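Local coordinates for hemolysin-related protein (PDB 6MLT) that is a secreted, calcium-binding protein of the Vibrio cholerae biofilm matrix that probably binds carbohydrate and helps the biofilm adhere to surfaces, at residues V37-D42 with D53-I58. Residues are numbered along the deposited sequence; the frame is centred on the assembly and turned at random.
Sequences VVQLND and DVADII. With CA (calcium ion), chain C; CA (calcium ion), chain B.
Asn41 and Asp56 meet at one calcium ion and Asp42 and Asp53 at a second, a worked example of metals joining two chain arms at the open end of an antiparallel strand pair in a beta-propeller blade. The second ion sits in an EF-hand-like loop (Asp-Asn-Asp spacing at 42, 44 and 46); the first occupies an adjoining site at the loop's base. At the first calcium, Asp56 is bidentate, OD1 and OD2 lying 2.4 and 2.5 Å from the ion, while Asn41 gives its amide oxygen OD1 at 2.3 Å. The two side chains cross at about a right angle, amide and carboxylate planes 47° apart, and Asn41 OD1 and Asp56 OD2 lie 3.2 Å apart because both bind the calcium. Val54 O, two waters and Asp43 OD2 complete the shell. At the second ion Asp53 is likewise bidentate and Asp42 gives OD1 alone, their carboxylate planes 75° apart; a water, Asn44, Asp46 and the carbonyl of Lys48 supply the rest.

The second shell fixes these ligands. Leu40 N donates to Asp56 OD2 at 2.9 Å, so that oxygen is gripped by both metal and backbone, while Gly78 N holds OD1. Gly47 N holds Asp42 OD2, and Asp50 is a polar partner of Asp53. Gln39, its chain bent about the CB-CG bond, which places CD (chi2 -83°), sends NE2 to Asp53 O from above the carbonyl plane; its OE1 accepts from a calcium-bound water at 2.8 Å.

Farther out, Val38 and Asp56 form a hydrogen-bonded antiparallel pair, the first of the strand bridges below the loop. Beside it, Ile58 CD1 reaches Val38 CG2, and Leu40 CD1 crosses Ile58 at about a right angle. On the face opposite Val38 and Asp56, Val37 CG1 rests 3.7 Å from Ala55 CB.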
ATOM      1  N   VAL A  37       4.382  -8.954  14.039  1.00 17.56           N
ATOM      2  CA  VAL A  37       3.166  -9.586  14.550  1.00 18.78           C
ATOM      3  C   VAL A  37       2.794 -10.755  13.648  1.00 18.94           C
ATOM      4  O   VAL A  37       2.460 -10.556  12.474  1.00 16.97           O
ATOM      5  CB  VAL A  37       1.995  -8.596  14.643  1.00 19.87           C
ATOM      6  CG1 VAL A  37       0.722  -9.302  15.126  1.00 19.73           C
ATOM      7  CG2 VAL A  37       2.345  -7.448  15.575  1.00 19.64           C
ATOM      8  N   VAL A  38       2.823 -11.966  14.208  1.00 16.71           N
ATOM      9  CA  VAL A  38       2.490 -13.194  13.494  1.00 18.61           C
ATOM     10  C   VAL A  38       2.014 -14.229  14.512  1.00 20.96           C
ATOM     11  O   VAL A  38       2.291 -14.122  15.711  1.00 20.66           O
ATOM     12  CB  VAL A  38       3.695 -13.757  12.705  1.00 18.77           C
ATOM     13  CG1 VAL A  38       4.000 -12.900  11.477  1.00 18.52           C
ATOM     14  CG2 VAL A  38       4.926 -13.865  13.614  1.00 18.25           C
ATOM     15  N   GLN A  39       1.318 -15.259  14.020  1.00 18.05           N
ATOM     16  CA  GLN A  39       0.841 -16.353  14.869  1.00 19.13           C
ATOM     17  C   GLN A  39       1.964 -17.352  15.153  1.00 20.83           C
ATOM     18  O   GLN A  39       2.604 -17.855  14.225  1.00 22.45           O
ATOM     19  CB  GLN A  39      -0.316 -17.088  14.191  1.00 19.06           C
ATOM     20  CG  GLN A  39      -1.510 -16.234  13.807  1.00 22.16           C
ATOM     21  CD  GLN A  39      -2.473 -16.000  14.956  1.00 21.24           C
ATOM     22  OE1 GLN A  39      -2.312 -16.544  16.050  1.00 19.85           O
ATOM     23  NE2 GLN A  39      -3.490 -15.187  14.707  1.00 21.85           N
ATOM     24  N   LEU A  40       2.175 -17.683  16.432  1.00 21.67           N
ATOM     25  CA  LEU A  40       3.265 -18.583  16.799  1.00 21.42           C
ATOM     26  C   LEU A  40       2.877 -19.753  17.691  1.00 23.21           C
ATOM     27  O   LEU A  40       3.716 -20.640  17.894  1.00 25.01           O
ATOM     28  CB  LEU A  40       4.386 -17.801  17.498  1.00 20.37           C
ATOM     29  CG  LEU A  40       5.092 -16.743  16.644  1.00 19.92           C
ATOM     30  CD1 LEU A  40       6.063 -15.939  17.502  1.00 20.13           C
ATOM     31  CD2 LEU A  40       5.819 -17.371  15.465  1.00 17.75           C
ATOM     32  N   ASN A  41       1.658 -19.805  18.227  1.00 23.58           N
ATOM     33  CA  ASN A  41       1.287 -20.935  19.072  1.00 22.30           C
ATOM     34  C   ASN A  41      -0.198 -21.232  18.926  1.00 23.78           C
ATOM     35  O   ASN A  41      -0.964 -20.459  18.346  1.00 21.38           O
ATOM     36  CB  ASN A  41       1.654 -20.685  20.542  1.00 21.15           C
ATOM     37  CG  ASN A  41       0.740 -19.683  21.218  1.00 22.13           C
ATOM     38  OD1 ASN A  41       0.565 -18.566  20.747  1.00 23.33           O
ATOM     39  ND2 ASN A  41       0.140 -20.091  22.334  1.00 23.46           N
ATOM     40  N   ASP A  42      -0.596 -22.382  19.463  1.00 26.94           N
ATOM     41  CA  ASP A  42      -1.974 -22.858  19.367  1.00 31.55           C
ATOM     42  C   ASP A  42      -2.722 -22.399  20.612  1.00 34.05           C
ATOM     43  O   ASP A  42      -2.721 -23.068  21.645  1.00 37.12           O
ATOM     44  CB  ASP A  42      -2.000 -24.371  19.214  1.00 32.83           C
ATOM     45  CG  ASP A  42      -3.403 -24.919  19.066  1.00 31.86           C
ATOM     46  OD1 ASP A  42      -4.334 -24.128  18.807  1.00 32.18           O
ATOM     47  OD2 ASP A  42      -3.569 -26.147  19.220  1.00 31.46           O
ATOM     48  N   ASP A  53      -6.177 -18.301  16.180  1.00 29.90           N
ATOM     49  CA  ASP A  53      -5.395 -18.091  17.384  1.00 26.23           C
ATOM     50  C   ASP A  53      -5.109 -16.600  17.561  1.00 23.96           C
ATOM     51  O   ASP A  53      -5.524 -15.758  16.757  1.00 23.61           O
ATOM     52  CB  ASP A  53      -4.114 -18.920  17.315  1.00 24.72           C
ATOM     53  CG  ASP A  53      -4.397 -20.399  17.215  1.00 23.90           C
ATOM     54  OD1 ASP A  53      -5.007 -20.945  18.154  1.00 24.31           O
ATOM     55  OD2 ASP A  53      -4.044 -21.001  16.180  1.00 24.59           O
ATOM     56  N   VAL A  54      -4.386 -16.263  18.623  1.00 20.88           N
ATOM     57  CA  VAL A  54      -4.077 -14.875  18.958  1.00 21.84           C
ATOM     58  C   VAL A  54      -2.674 -14.561  18.456  1.00 20.81           C
ATOM     59  O   VAL A  54      -1.701 -15.195  18.880  1.00 21.51           O
ATOM     60  CB  VAL A  54      -4.197 -14.625  20.471  1.00 21.23           C
ATOM     61  CG1 VAL A  54      -3.877 -13.167  20.806  1.00 22.07           C
ATOM     62  CG2 VAL A  54      -5.589 -14.975  20.956  1.00 21.45           C
ATOM     63  N   ALA A  55      -2.564 -13.581  17.560  1.00 20.55           N
ATOM     64  CA  ALA A  55      -1.270 -13.233  16.985  1.00 18.44           C
ATOM     65  C   ALA A  55      -0.312 -12.742  18.064  1.00 19.67           C
ATOM     66  O   ALA A  55      -0.713 -12.143  19.065  1.00 18.17           O
ATOM     67  CB  ALA A  55      -1.434 -12.165  15.907  1.00 19.88           C
ATOM     68  N   ASP A  56       0.971 -12.989  17.835  1.00 18.18           N
ATOM     69  CA  ASP A  56       2.021 -12.772  18.814  1.00 18.07           C
ATOM     70  C   ASP A  56       3.010 -11.731  18.313  1.00 20.71           C
ATOM     71  O   ASP A  56       2.955 -11.293  17.163  1.00 17.53           O
ATOM     72  CB  ASP A  56       2.709 -14.097  19.106  1.00 19.50           C
ATOM     73  CG  ASP A  56       1.714 -15.142  19.532  1.00 19.25           C
ATOM     74  OD1 ASP A  56       1.033 -14.895  20.549  1.00 18.63           O
ATOM     75  OD2 ASP A  56       1.571 -16.168  18.830  1.00 19.65           O
ATOM     76  N   ILE A  57       3.911 -11.324  19.203  1.00 17.25           N
ATOM     77  CA  ILE A  57       4.853 -10.245  18.936  1.00 19.02           C
ATOM     78  C   ILE A  57       6.269 -10.811  18.960  1.00 18.05           C
ATOM     79  O   ILE A  57       6.625 -11.573  19.866  1.00 21.10           O
ATOM     80  CB  ILE A  57       4.694  -9.096  19.952  1.00 21.39           C
ATOM     81  CG1 ILE A  57       3.413  -8.294  19.668  1.00 27.14           C
ATOM     82  CG2 ILE A  57       5.892  -8.149  19.898  1.00 21.03           C
ATOM     83  CD1 ILE A  57       2.138  -8.933  20.108  1.00 32.45           C
ATOM     84  N   ILE A  58       7.072 -10.434  17.968  1.00 15.55           N
ATOM     85  CA  ILE A  58       8.491 -10.769  17.915  1.00 16.22           C
ATOM     86  C   ILE A  58       9.296  -9.482  18.026  1.00 16.43           C
ATOM     87  O   ILE A  58       9.065  -8.530  17.270  1.00 16.94           O
ATOM     88  CB  ILE A  58       8.853 -11.515  16.621  1.00 19.80           C
ATOM     89  CG1 ILE A  58       8.158 -12.873  16.577  1.00 23.57           C
ATOM     90  CG2 ILE A  58      10.381 -11.698  16.525  1.00 21.69           C
ATOM     91  CD1 ILE A  58       8.172 -13.515  15.201  1.00 29.09           C
TER
HETATM   92 CA    CA C1002      -0.527 -16.707  20.045  1.00 21.98          CA
HETATM   93 CA    CA B1001      -5.229 -23.133  17.051  1.00 32.25          CA
HETATM   94  O   HOH W   1      -0.764 -17.965  17.865  1.00 19.47           O
HETATM   95  O   HOH W   2      -6.689 -22.636  15.426  1.00 35.74           O
HETATM   96  O   HOH W   3      -0.938 -16.208  22.301  1.00 19.65           O